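Local coordinates for guanine nucleotide exchange protein (Legionella pneumophila, PDB 1XSZ) that probably acts as a guanine nucleotide exchange factor for ADP-ribosylation factors, with a C-terminal domain forming a cap over the active site of its Sec7 domain, at residues T210-D215 with A315-P320; S223-T228 with G259-I264; N242-V247 with T265-K270; Q278-N283 with R295-P300. One frame throughout, in Å; residues are numbered along the deposited sequence. Where two conformers were deposited one is given.

Interaction 1. Residues T210-D215 with A315-P320; sequences TTLNKD and ADFSSP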
loop_
_atom_site.group_PDB
_atom_site.type_symbol
_atom_site.label_atom_id
_atom_site.label_comp_id
_atom_site.label_asym_id
_atom_site.label_seq_id
_atom_site.Cartn_x
_atom_site.Cartn_y
_atom_site.Cartn_z
ATOM N N THR A 210 -18.724 8.678 7.062
ATOM C CA THR A 210 -19.917 7.874 7.268
ATOM C C THR A 210 -21.013 8.224 6.265
ATOM O O THR A 210 -22.057 7.572 6.234
ATOM C CB THR A 210 -20.471 8.082 8.687
ATOM O OG1 THR A 210 -20.653 9.484 8.920
ATOM C CG2 THR A 210 -19.511 7.523 9.723
ATOM N N THR A 211 -20.773 9.247 5.447
ATOM C CA THR A 211 -21.750 9.674 4.448
ATOM C C THR A 211 -21.219 9.652 3.015
ATOM O O THR A 211 -21.945 9.976 2.075
ATOM C CB THR A 211 -22.271 11.099 4.751
ATOM O OG1 THR A 211 -21.164 11.997 4.900
ATOM C CG2 THR A 211 -23.100 11.103 6.026
ATOM N N LEU A 212 -19.960 9.258 2.844
ATOM C CA LEU A 212 -19.353 9.205 1.516
ATOM C C LEU A 212 -20.096 8.273 0.561
ATOM O O LEU A 212 -20.136 8.519 -0.646
ATOM C CB LEU A 212 -17.885 8.767 1.623
ATOM C CG LEU A 212 -17.078 8.665 0.325
ATOM C CD1 LEU A 212 -17.057 10.011 -0.388
ATOM C CD2 LEU A 212 -15.657 8.212 0.641
ATOM N N ASN A 213 -20.683 7.205 1.091
ATOM C CA ASN A 213 -21.401 6.263 0.237
ATOM C C ASN A 213 -22.641 6.873 -0.408
ATOM O O ASN A 213 -23.179 6.317 -1.362
ATOM C CB ASN A 213 -21.789 5.002 1.018
ATOM C CG ASN A 213 -22.592 5.308 2.261
ATOM O OD1 ASN A 213 -23.500 6.134 2.240
ATOM N ND2 ASN A 213 -22.266 4.629 3.354
ATOM N N LYS A 214 -23.088 8.017 0.104
ATOM C CA LYS A 214 -24.266 8.686 -0.446
ATOM C C LYS A 214 -23.864 9.775 -1.438
ATOM O O LYS A 214 -24.715 10.411 -2.061
ATOM C CB LYS A 214 -25.106 9.305 0.675
ATOM C CG LYS A 214 -25.652 8.300 1.674
ATOM C CD LYS A 214 -26.542 8.971 2.712
ATOM C CE LYS A 214 -25.769 9.980 3.549
ATOM N NZ LYS A 214 -26.639 10.648 4.560
ATOM N N ASP A 215 -22.559 9.983 -1.578
ATOM C CA ASP A 215 -22.022 10.986 -2.489
ATOM C C ASP A 215 -22.221 10.526 -3.937
ATOM O O ASP A 215 -21.793 9.434 -4.320
ATOM C CB ASP A 215 -20.535 11.195 -2.171
ATOM C CG ASP A 215 -19.894 12.273 -3.020
ATOM O OD1 ASP A 215 -19.840 12.111 -4.253
ATOM O OD2 ASP A 215 -19.431 13.282 -2.450
ATOM N N ALA A 315 -11.486 17.328 -5.996
ATOM C CA ALA A 315 -12.377 18.473 -5.854
ATOM C C ALA A 315 -13.767 18.238 -6.430
ATOM O O ALA A 315 -14.711 18.931 -6.053
ATOM C CB ALA A 315 -11.752 19.699 -6.502
ATOM N N ASP A 316 -13.899 17.264 -7.330
ATOM C CA ASP A 316 -15.194 16.977 -7.940
ATOM C C ASP A 316 -16.189 16.315 -6.989
ATOM O O ASP A 316 -17.385 16.260 -7.274
ATOM C CB ASP A 316 -15.016 16.118 -9.196
ATOM C CG ASP A 316 -14.671 16.947 -10.421
ATOM O OD1 ASP A 316 -14.784 18.193 -10.351
ATOM O OD2 ASP A 316 -14.299 16.363 -11.459
ATOM N N PHE A 317 -15.705 15.800 -5.862
ATOM C CA PHE A 317 -16.591 15.193 -4.877
ATOM C C PHE A 317 -17.235 16.302 -4.055
ATOM O O PHE A 317 -16.605 17.325 -3.791
ATOM C CB PHE A 317 -15.816 14.316 -3.879
ATOM C CG PHE A 317 -15.387 12.981 -4.414
ATOM C CD1 PHE A 317 -14.233 12.853 -5.177
ATOM C CD2 PHE A 317 -16.120 11.840 -4.110
ATOM C CE1 PHE A 317 -13.810 11.608 -5.625
ATOM C CE2 PHE A 317 -15.703 10.589 -4.555
ATOM C CZ PHE A 317 -14.544 10.477 -5.312
ATOM N N SER A 318 -18.485 16.102 -3.653
ATOM C CA SER A 318 -19.156 17.081 -2.809
ATOM C C SER A 318 -18.523 16.881 -1.439
ATOM O O SER A 318 -18.279 17.832 -0.696
ATOM C CB SER A 318 -20.657 16.796 -2.736
ATOM O OG SER A 318 -21.297 17.674 -1.826
ATOM N N SER A 319 -18.257 15.616 -1.126
ATOM C CA SER A 319 -17.636 15.231 0.133
ATOM C C SER A 319 -16.268 15.883 0.277
ATOM O O SER A 319 -15.545 16.060 -0.701
ATOM C CB SER A 319 -17.473 13.710 0.189
ATOM O OG SER A 319 -16.646 13.325 1.271
ATOM N N PRO A 320 -15.899 16.254 1.510
ATOM C CA PRO A 320 -14.605 16.883 1.765
ATOM C C PRO A 320 -13.485 15.852 1.771
ATOM O O PRO A 320 -13.729 14.643 1.775
ATOM C CB PRO A 320 -14.800 17.504 3.140
ATOM C CG PRO A 320 -15.684 16.504 3.820
ATOM C CD PRO A 320 -16.708 16.189 2.741
HETATM O O HOH W 1 -18.582 12.790 3.243
HETATM O O HOH W 2 -20.182 14.460 -5.423
#
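D215 sets its CG anti to its backbone N (chi1 -177°), which sends the carboxylate off the end of the 3-10 turn 212-214 toward F317-S319; F317 places its CG anti to its carbonyl carbon instead (chi1 -76°), and the two side chains cross at about a right angle. OD2 of D215 is gripped from the backbone: S319 N donates to it at 2.9 Å, nearly in line with the C-O bond, and S318 N adds a weak bond at 3.2 Å. The same S318 N also gives to a water that donates in turn to D215 OD1 at 2.6 Å. Beside this set of polar bonds lies the F317 ring, its CD2 3.7 Å from D215 OD1, with OD2 at the ring edge and in its plane. L212 closes the apolar side, bringing CD1 to 3.8 Å from S319 CB and to 4.3 Å from F317 CD2. Both apolar side chains continue onto V296 of strand 295-300.

D215 is also the N-cap of helix 216-224, its OD1 accepting from F218 N and weakly from T217 N. One buried carboxylate therefore serves a helix start and the loop before strand 323-325 at once. Several backbone N-H donors and the N-terminal end of a helix lie against it, which would probably favour the ionised form.

Interaction 2. Residues S223-T228 with G259-I264; sequences SFLHST and GYKGTI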
loop_
_atom_site.group_PDB
_atom_site.type_symbol
_atom_site.label_atom_id
_atom_site.label_comp_id
_atom_site.label_asym_id
_atom_site.label_seq_id
_atom_site.Cartn_x
_atom_site.Cartn_y
_atom_site.Cartn_z
ATOM N N SER A 223 -19.422 2.419 -9.462
ATOM C CA SER A 223 -19.980 1.718 -10.613
ATOM C C SER A 223 -18.973 1.622 -11.754
ATOM O O SER A 223 -18.921 0.620 -12.468
ATOM C CB SER A 223 -21.240 2.436 -11.103
ATOM O OG SER A 223 -21.777 1.799 -12.249
ATOM N N PHE A 224 -18.169 2.667 -11.918
ATOM C CA PHE A 224 -17.166 2.709 -12.972
ATOM C C PHE A 224 -16.181 1.545 -12.897
ATOM O O PHE A 224 -15.650 1.108 -13.915
ATOM C CB PHE A 224 -16.417 4.046 -12.916
ATOM C CG PHE A 224 -15.487 4.272 -14.071
ATOM C CD1 PHE A 224 -14.176 3.806 -14.035
ATOM C CD2 PHE A 224 -15.927 4.943 -15.209
ATOM C CE1 PHE A 224 -13.318 4.008 -15.111
ATOM C CE2 PHE A 224 -15.078 5.148 -16.289
ATOM C CZ PHE A 224 -13.772 4.682 -16.244
ATOM N N LEU A 225 -15.941 1.043 -11.688
ATOM C CA LEU A 225 -15.014 -0.066 -11.492
ATOM C C LEU A 225 -15.340 -1.296 -12.336
ATOM O O LEU A 225 -14.438 -2.008 -12.777
ATOM C CB LEU A 225 -14.970 -0.457 -10.015
ATOM C CG LEU A 225 -14.290 0.568 -9.105
ATOM C CD1 LEU A 225 -14.472 0.166 -7.657
ATOM C CD2 LEU A 225 -12.815 0.660 -9.456
ATOM N N HIS A 226 -16.623 -1.549 -12.560
ATOM C CA HIS A 226 -17.017 -2.705 -13.360
ATOM C C HIS A 226 -17.690 -2.294 -14.663
ATOM O O HIS A 226 -18.494 -3.043 -15.218
ATOM C CB HIS A 226 -17.949 -3.620 -12.561
ATOM C CG HIS A 226 -19.244 -2.982 -12.169
ATOM N ND1 HIS A 226 -19.323 -1.961 -11.248
ATOM C CD2 HIS A 226 -20.514 -3.226 -12.571
ATOM C CE1 HIS A 226 -20.586 -1.604 -11.096
ATOM N NE2 HIS A 226 -21.329 -2.356 -11.888
ATOM N N SER A 227 -17.351 -1.105 -15.151
ATOM C CA SER A 227 -17.924 -0.596 -16.392
ATOM C C SER A 227 -17.031 -0.929 -17.580
ATOM O O SER A 227 -15.867 -1.301 -17.415
ATOM C CB SER A 227 -18.104 0.922 -16.310
ATOM O OG SER A 227 -16.846 1.579 -16.321
ATOM N N THR A 228 -17.587 -0.789 -18.780
ATOM C CA THR A 228 -16.852 -1.059 -20.007
ATOM C C THR A 228 -17.145 0.037 -21.031
ATOM O O THR A 228 -18.301 0.385 -21.266
ATOM C CB THR A 228 -17.256 -2.420 -20.618
ATOM O OG1 THR A 228 -17.103 -3.454 -19.639
ATOM C CG2 THR A 228 -16.379 -2.741 -21.819
ATOM N N GLY A 259 -10.922 -4.447 2.112
ATOM C CA GLY A 259 -12.124 -3.861 1.529
ATOM C C GLY A 259 -11.840 -3.272 0.155
ATOM O O GLY A 259 -12.690 -2.628 -0.458
ATOM N N TYR A 260 -10.635 -3.510 -0.341
ATOM C CA TYR A 260 -10.183 -3.010 -1.631
ATOM C C TYR A 260 -11.118 -3.422 -2.766
ATOM O O TYR A 260 -11.504 -4.595 -2.871
ATOM C CB TYR A 260 -8.770 -3.548 -1.884
ATOM C CG TYR A 260 -8.069 -3.075 -3.137
ATOM C CD1 TYR A 260 -7.959 -1.715 -3.450
ATOM C CD2 TYR A 260 -7.427 -3.994 -3.970
ATOM C CE1 TYR A 260 -7.219 -1.293 -4.560
ATOM C CE2 TYR A 260 -6.693 -3.586 -5.068
ATOM C CZ TYR A 260 -6.587 -2.241 -5.364
ATOM O OH TYR A 260 -5.854 -1.855 -6.459
ATOM N N LYS A 261 -11.470 -2.454 -3.608
ATOM C CA LYS A 261 -12.340 -2.699 -4.754
ATOM C C LYS A 261 -11.626 -2.416 -6.073
ATOM O O LYS A 261 -12.223 -2.533 -7.148
ATOM C CB LYS A 261 -13.610 -1.846 -4.665
ATOM C CG LYS A 261 -14.487 -2.169 -3.470
ATOM C CD LYS A 261 -15.903 -1.642 -3.650
ATOM C CE LYS A 261 -16.618 -2.371 -4.779
ATOM N NZ LYS A 261 -18.032 -1.928 -4.914
ATOM N N GLY A 262 -10.352 -2.040 -5.996
ATOM C CA GLY A 262 -9.585 -1.767 -7.198
ATOM C C GLY A 262 -9.006 -0.369 -7.305
ATOM O O GLY A 262 -9.336 0.524 -6.511
ATOM N N THR A 263 -8.133 -0.186 -8.289
ATOM C CA THR A 263 -7.488 1.093 -8.553
ATOM C C THR A 263 -7.701 1.493 -10.007
ATOM O O THR A 263 -7.500 0.689 -10.920
ATOM C CB THR A 263 -5.973 1.026 -8.297
ATOM O OG1 THR A 263 -5.740 0.693 -6.926
ATOM C CG2 THR A 263 -5.313 2.364 -8.610
ATOM N N ILE A 264 -8.119 2.734 -10.212
ATOM C CA ILE A 264 -8.334 3.259 -11.553
ATOM C C ILE A 264 -7.166 4.185 -11.843
ATOM O O ILE A 264 -6.829 5.038 -11.020
ATOM C CB ILE A 264 -9.636 4.082 -11.632
ATOM C CG1 ILE A 264 -10.823 3.227 -11.190
ATOM C CG2 ILE A 264 -9.836 4.609 -13.056
ATOM C CD1 ILE A 264 -12.092 4.013 -10.956
#
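L225 and I264 form the tight half of this contact, a small case of how residues at the C-terminal part of a helix, and just beyond it, are seated on a sheet. The CD2 methyl of L225 lies 3.7 Å from I264 CG1 and equally near I264 CD1, while the other branch, CD1, comes down on the strand backbone, 3.5 Å from K261 O. The L225 side chain sets out toward the strand, and chi1 -70° puts its CG anti to the carbonyl carbon. L225 CD2 also passes 4.5 Å from G262 C. F224 meets the same methyl of I264: its CD1 approaches obliquely to 3.7 Å from I264 CD1, and its CE1 comes to 4.1 Å from I264 CG2.

In fold terms, helix 216-224 packs here on one side of the antiparallel sheet of the capping domain. L225 also reaches V279 and V247 on the strands flanking 260-268, and F224 meets I232 and V235. T263, which points away from the helix, lies on the sheet side that meets helix 106-123 within the Sec7 range.

Toward solvent the contact slackens. The partly exposed K261 meets L225 through its carbonyl O and through CB, 3.7 Å from CD1; farther out the chain bends at chi3, and its NZ forms a salt bridge with D222. A type I turn spans F224 to S227; S227 OG donates to F224 O at 2.7 Å and sits above one face of the F224 ring, offset toward the rim.

Interaction 3. Residues N242-V247 with T265-K270; sequences NVKTTV and TLTDNK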
loop_
_atom_site.group_PDB
_atom_site.type_symbol
_atom_site.label_atom_id
_atom_site.label_comp_id
_atom_site.label_asym_id
_atom_site.label_seq_id
_atom_site.Cartn_x
_atom_site.Cartn_y
_atom_site.Cartn_z
ATOM N N ASN A 242 -9.581 14.116 -22.879
ATOM C CA ASN A 242 -8.525 13.243 -23.382
ATOM C C ASN A 242 -7.926 12.353 -22.298
ATOM O O ASN A 242 -6.766 11.952 -22.391
ATOM C CB ASN A 242 -7.411 14.082 -24.013
ATOM C CG ASN A 242 -7.919 14.993 -25.111
ATOM O OD1 ASN A 242 -8.483 14.533 -26.103
ATOM N ND2 ASN A 242 -7.722 16.295 -24.937
ATOM N N VAL A 243 -8.713 12.045 -21.275
ATOM C CA VAL A 243 -8.233 11.198 -20.192
ATOM C C VAL A 243 -8.654 9.752 -20.410
ATOM O O VAL A 243 -9.843 9.448 -20.524
ATOM C CB VAL A 243 -8.767 11.670 -18.820
ATOM C CG1 VAL A 243 -8.251 10.754 -17.715
ATOM C CG2 VAL A 243 -8.327 13.099 -18.559
ATOM N N LYS A 244 -7.667 8.866 -20.478
ATOM C CA LYS A 244 -7.927 7.448 -20.667
ATOM C C LYS A 244 -7.801 6.769 -19.312
ATOM O O LYS A 244 -7.153 7.296 -18.405
ATOM C CB LYS A 244 -6.918 6.839 -21.645
ATOM C CG LYS A 244 -5.476 6.898 -21.168
ATOM C CD LYS A 244 -4.549 6.123 -22.090
ATOM C CE LYS A 244 -3.125 6.114 -21.556
ATOM N NZ LYS A 244 -2.214 5.300 -22.406
ATOM N N THR A 245 -8.419 5.604 -19.175
ATOM C CA THR A 245 -8.369 4.878 -17.915
ATOM C C THR A 245 -8.187 3.382 -18.073
ATOM O O THR A 245 -8.568 2.791 -19.085
ATOM C CB THR A 245 -9.656 5.087 -17.097
ATOM O OG1 THR A 245 -10.792 4.704 -17.886
ATOM C CG2 THR A 245 -9.797 6.534 -16.674
ATOM N N THR A 246 -7.585 2.785 -17.051
ATOM C CA THR A 246 -7.380 1.348 -16.975
ATOM C C THR A 246 -7.771 1.038 -15.541
ATOM O O THR A 246 -7.576 1.867 -14.647
ATOM C CB THR A 246 -5.906 0.934 -17.216
ATOM O OG1 THR A 246 -5.050 1.590 -16.275
ATOM C CG2 THR A 246 -5.476 1.290 -18.631
ATOM N N VAL A 247 -8.353 -0.133 -15.322
ATOM C CA VAL A 247 -8.777 -0.522 -13.986
ATOM C C VAL A 247 -8.112 -1.810 -13.538
ATOM O O VAL A 247 -8.160 -2.823 -14.238
ATOM C CB VAL A 247 -10.307 -0.716 -13.916
ATOM C CG1 VAL A 247 -10.711 -1.175 -12.516
ATOM C CG2 VAL A 247 -11.015 0.582 -14.280
ATOM N N THR A 265 -6.529 4.010 -12.993
ATOM C CA THR A 265 -5.420 4.873 -13.365
ATOM C C THR A 265 -5.872 5.788 -14.496
ATOM O O THR A 265 -6.313 5.322 -15.551
ATOM C CB THR A 265 -4.184 4.069 -13.819
ATOM O OG1 THR A 265 -3.727 3.250 -12.735
ATOM C CG2 THR A 265 -3.059 5.007 -14.233
ATOM N N LEU A 266 -5.789 7.090 -14.250
ATOM C CA LEU A 266 -6.176 8.096 -15.236
ATOM C C LEU A 266 -4.932 8.651 -15.904
ATOM O O LEU A 266 -3.978 9.043 -15.234
ATOM C CB LEU A 266 -6.929 9.249 -14.569
ATOM C CG LEU A 266 -8.336 8.994 -14.032
ATOM C CD1 LEU A 266 -8.302 7.984 -12.901
ATOM C CD2 LEU A 266 -8.922 10.304 -13.550
ATOM N N THR A 267 -4.942 8.691 -17.230
ATOM C CA THR A 267 -3.807 9.217 -17.968
ATOM C C THR A 267 -4.301 10.146 -19.065
ATOM O O THR A 267 -5.145 9.763 -19.875
ATOM C CB THR A 267 -2.981 8.089 -18.622
ATOM O OG1 THR A 267 -2.574 7.148 -17.623
ATOM C CG2 THR A 267 -1.745 8.663 -19.296
ATOM N N ASP A 268 -3.790 11.373 -19.080
ATOM C CA ASP A 268 -4.177 12.334 -20.105
ATOM C C ASP A 268 -3.304 12.047 -21.321
ATOM O O ASP A 268 -2.081 12.168 -21.259
ATOM C CB ASP A 268 -3.947 13.765 -19.612
ATOM C CG ASP A 268 -4.473 14.806 -20.583
ATOM O OD1 ASP A 268 -4.000 14.835 -21.738
ATOM O OD2 ASP A 268 -5.361 15.591 -20.189
ATOM N N ASN A 269 -3.938 11.659 -22.423
ATOM C CA ASN A 269 -3.223 11.321 -23.650
ATOM C C ASN A 269 -2.457 12.469 -24.298
ATOM O O ASN A 269 -1.633 12.240 -25.184
ATOM C CB ASN A 269 -4.196 10.728 -24.674
ATOM C CG ASN A 269 -4.786 9.408 -24.219
ATOM O OD1 ASN A 269 -4.058 8.457 -23.933
ATOM N ND2 ASN A 269 -6.110 9.343 -24.153
ATOM N N LYS A 270 -2.715 13.696 -23.859
ATOM C CA LYS A 270 -2.038 14.852 -24.437
ATOM C C LYS A 270 -0.948 15.454 -23.555
ATOM O O LYS A 270 0.086 15.892 -24.056
ATOM C CB LYS A 270 -3.067 15.930 -24.790
ATOM C CG LYS A 270 -4.088 15.482 -25.823
ATOM C CD LYS A 270 -3.410 15.082 -27.127
ATOM C CE LYS A 270 -4.401 14.466 -28.099
ATOM N NZ LYS A 270 -5.007 13.220 -27.549
HETATM O O HOH W 3 -7.809 16.023 -21.310
#
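The flat groups at the N242 and K270 end of this strand pair are the side-chain amides of N269 and N242 and the carboxylate of D268. N269 lies across the K244 chain at about a right angle, its CG 3.9 Å from K244 CD. The N242 amide crosses K270, its ND2 3.8 Å from K270 CG. D268 divides its oxygens: OD1 accepts from K270 N at 2.7 Å, closing an Asx turn, and also from T271 N, and OD2 receives a water which accepts in turn from N242 N.

Behind these groups runs regular antiparallel pairing, the strand axes at 152°. K244 with T267 and T246 with T265 are hydrogen-bonded pairs, K244 N meeting T267 O at 2.7 Å; N269 N to N242 O, 2.8 Å, carries the ladder past the strand end. Strand 243-248 is an outermost strand of the capping-domain sheet.

V243, T245 and L266 share the face that meets I232, with V243 CG1 3.7 Å from L266 CB. On the other face K244 places CG between its backbone N and carbonyl carbon (chi1 63°). Extended beyond that, the chain lies beside T267, CE 3.5 Å from T267 CB, while T267 OG1 bonds Q274.

Interaction 4. Residues Q278-N283 with R295-P300; sequences QVYTPN and RVIIQP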
loop_
_atom_site.group_PDB
_atom_site.type_symbol
_atom_site.label_atom_id
_atom_site.label_comp_id
_atom_site.label_asym_id
_atom_site.label_seq_id
_atom_site.Cartn_x
_atom_site.Cartn_y
_atom_site.Cartn_z
ATOM N N GLN A 278 -7.932 4.846 -5.753
ATOM C CA GLN A 278 -8.200 3.577 -5.088
ATOM C C GLN A 278 -9.527 3.656 -4.359
ATOM O O GLN A 278 -9.842 4.674 -3.744
ATOM C CB GLN A 278 -7.109 3.271 -4.063
ATOM C CG GLN A 278 -5.712 3.232 -4.611
ATOM C CD GLN A 278 -4.689 3.138 -3.501
ATOM O OE1 GLN A 278 -4.751 2.237 -2.663
ATOM N NE2 GLN A 278 -3.750 4.070 -3.483
ATOM N N VAL A 279 -10.290 2.575 -4.399
ATOM C CA VAL A 279 -11.576 2.529 -3.729
ATOM C C VAL A 279 -11.627 1.375 -2.734
ATOM O O VAL A 279 -11.210 0.258 -3.048
ATOM C CB VAL A 279 -12.727 2.362 -4.751
ATOM C CG1 VAL A 279 -14.050 2.240 -4.026
ATOM C CG2 VAL A 279 -12.752 3.547 -5.705
ATOM N N TYR A 280 -12.125 1.659 -1.535
ATOM C CA TYR A 280 -12.273 0.655 -0.489
ATOM C C TYR A 280 -13.667 0.758 0.115
ATOM O O TYR A 280 -14.141 1.854 0.393
ATOM C CB TYR A 280 -11.261 0.861 0.651
ATOM C CG TYR A 280 -9.817 0.762 0.244
ATOM C CD1 TYR A 280 -9.184 1.819 -0.400
ATOM C CD2 TYR A 280 -9.090 -0.411 0.461
ATOM C CE1 TYR A 280 -7.866 1.715 -0.826
ATOM C CE2 TYR A 280 -7.773 -0.528 0.040
ATOM C CZ TYR A 280 -7.167 0.534 -0.607
ATOM O OH TYR A 280 -5.880 0.413 -1.064
ATOM N N THR A 281 -14.332 -0.376 0.297
ATOM C CA THR A 281 -15.641 -0.391 0.932
ATOM C C THR A 281 -15.532 -1.417 2.051
ATOM O O THR A 281 -15.010 -2.520 1.861
ATOM C CB THR A 281 -16.787 -0.748 -0.051
ATOM O OG1 THR A 281 -16.547 -2.025 -0.644
ATOM C CG2 THR A 281 -16.889 0.301 -1.136
ATOM N N PRO A 282 -16.016 -1.068 3.243
ATOM C CA PRO A 282 -15.941 -1.976 4.387
ATOM C C PRO A 282 -16.751 -3.261 4.346
ATOM O O PRO A 282 -17.851 -3.309 3.796
ATOM C CB PRO A 282 -16.354 -1.085 5.554
ATOM C CG PRO A 282 -17.359 -0.155 4.912
ATOM C CD PRO A 282 -16.670 0.202 3.614
ATOM N N ASN A 283 -16.173 -4.318 4.909
ATOM C CA ASN A 283 -16.865 -5.589 5.041
ATOM C C ASN A 283 -16.542 -6.109 6.439
ATOM O O ASN A 283 -15.694 -5.549 7.140
ATOM C CB ASN A 283 -16.485 -6.589 3.932
ATOM C CG ASN A 283 -15.021 -6.948 3.921
ATOM O OD1 ASN A 283 -14.496 -7.473 4.898
ATOM N ND2 ASN A 283 -14.355 -6.682 2.804
ATOM N N ARG A 295 -13.455 4.343 1.635
ATOM C CA ARG A 295 -12.340 5.254 1.441
ATOM C C ARG A 295 -12.027 5.406 -0.030
ATOM O O ARG A 295 -12.188 4.461 -0.801
ATOM C CB ARG A 295 -11.073 4.714 2.112
ATOM C CG ARG A 295 -11.195 4.357 3.574
ATOM C CD ARG A 295 -10.129 3.334 3.942
ATOM N NE ARG A 295 -8.772 3.841 3.750
ATOM C CZ ARG A 295 -7.706 3.066 3.567
ATOM N NH1 ARG A 295 -7.842 1.750 3.535
ATOM N NH2 ARG A 295 -6.504 3.610 3.436
ATOM N N VAL A 296 -11.583 6.596 -0.412
ATOM C CA VAL A 296 -11.144 6.860 -1.768
ATOM C C VAL A 296 -9.792 7.546 -1.590
ATOM O O VAL A 296 -9.684 8.534 -0.860
ATOM C CB VAL A 296 -12.105 7.788 -2.536
ATOM C CG1 VAL A 296 -11.514 8.123 -3.902
ATOM C CG2 VAL A 296 -13.470 7.110 -2.697
ATOM N N ILE A 297 -8.758 6.999 -2.218
ATOM C CA ILE A 297 -7.416 7.559 -2.127
ATOM C C ILE A 297 -6.998 7.975 -3.530
ATOM O O ILE A 297 -6.957 7.148 -4.447
ATOM C CB ILE A 297 -6.407 6.526 -1.559
ATOM C CG1 ILE A 297 -6.835 6.098 -0.149
ATOM C CG2 ILE A 297 -5.012 7.131 -1.530
ATOM C CD1 ILE A 297 -5.969 5.007 0.465
ATOM N N ILE A 298 -6.692 9.260 -3.692
ATOM C CA ILE A 298 -6.308 9.822 -4.983
ATOM C C ILE A 298 -4.875 10.319 -4.921
ATOM O O ILE A 298 -4.533 11.135 -4.064
ATOM C CB ILE A 298 -7.243 10.996 -5.353
ATOM C CG1 ILE A 298 -8.694 10.508 -5.356
ATOM C CG2 ILE A 298 -6.860 11.567 -6.706
ATOM C CD1 ILE A 298 -9.723 11.600 -5.612
ATOM N N GLN A 299 -4.040 9.830 -5.832
ATOM C CA GLN A 299 -2.633 10.205 -5.847
ATOM C C GLN A 299 -2.145 10.648 -7.213
ATOM O O GLN A 299 -2.399 9.987 -8.216
ATOM C CB GLN A 299 -1.778 9.022 -5.384
ATOM C CG GLN A 299 -2.145 8.511 -4.005
ATOM C CD GLN A 299 -1.475 7.197 -3.658
ATOM O OE1 GLN A 299 -1.065 6.436 -4.538
ATOM N NE2 GLN A 299 -1.384 6.909 -2.369
ATOM N N PRO A 300 -1.438 11.779 -7.270
ATOM C CA PRO A 300 -0.925 12.255 -8.557
ATOM C C PRO A 300 0.342 11.486 -8.919
ATOM O O PRO A 300 1.095 11.073 -8.034
ATOM C CB PRO A 300 -0.644 13.730 -8.292
ATOM C CG PRO A 300 -0.224 13.727 -6.845
ATOM C CD PRO A 300 -1.201 12.765 -6.199
HETATM O O HOH W 4 -4.296 6.373 -5.214
#
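R295 opens its strand by laying its guanidinium over the face of Y280, a cation-pi stack in which CZ is 4.5 Å from the ring centroid and the planes are 26° apart. NH1 stands over the ring centre. The chain is bent at chi3 (62°), which turns NE out of an extended course; NE pairs with E206 and NH2 with G104 O, so the ring, E206 and G104 O all help hold the guanidinium. Below the stack, the backbones of R295 and Y280 exchange two hydrogen bonds.

V296 follows as the partner of V279 in a non-hydrogen-bonded pair, on the face covered by F218 and L221 of helix 216-224. Its CA approaches Q278 O at 3.2 Å, a CA-H...O contact.

I297 returns to the face of Y280 and exchanges two bonds with Q278, the shorter from Q278 N to I297 O at 2.8 Å. A water donating to I297 O accepts from Q278 NE2, 2.9 Å in each case. The other end of that amide, Q278 OE1, lies in the plane of the Y280 ring and accepts from Y280 OH at 2.7 Å; A106 N bonds the same hydroxyl. I297 CD1 adds an oblique contact, 4.0 Å from Y280 CE1.

Q299 brings its amide near that of Q278, the planes 76° apart, and both NE2 atoms bond E105 OE1. The whole is an antiparallel strand pair within the capping-domain sheet, with an apolar face toward its own helix and a polar, aromatic face meeting residues 104-106 of the Sec7 range.

All four contacts belong to the capping domain, yet their chemistry follows their place in it: interactions 1, 2 and 4 are buried, interaction 3 lies at the surface. Interactions 3 and 4 are both antiparallel ladders of one sheet, the former, at an outer strand, rich in threonine, lysine and asparagine. Interaction 2 shares strand 260-268 with interaction 3, and its K261 N probably bonds V279 O (2.8 Å) of interaction 4, but across its own segments it relies on apolar packing. Interaction 1 encloses the others along the chain. A loop contact built round a carboxylate, it touches interaction 4 through F317 on I298, and lies about 8 Å from interaction 3 at the nearest atoms.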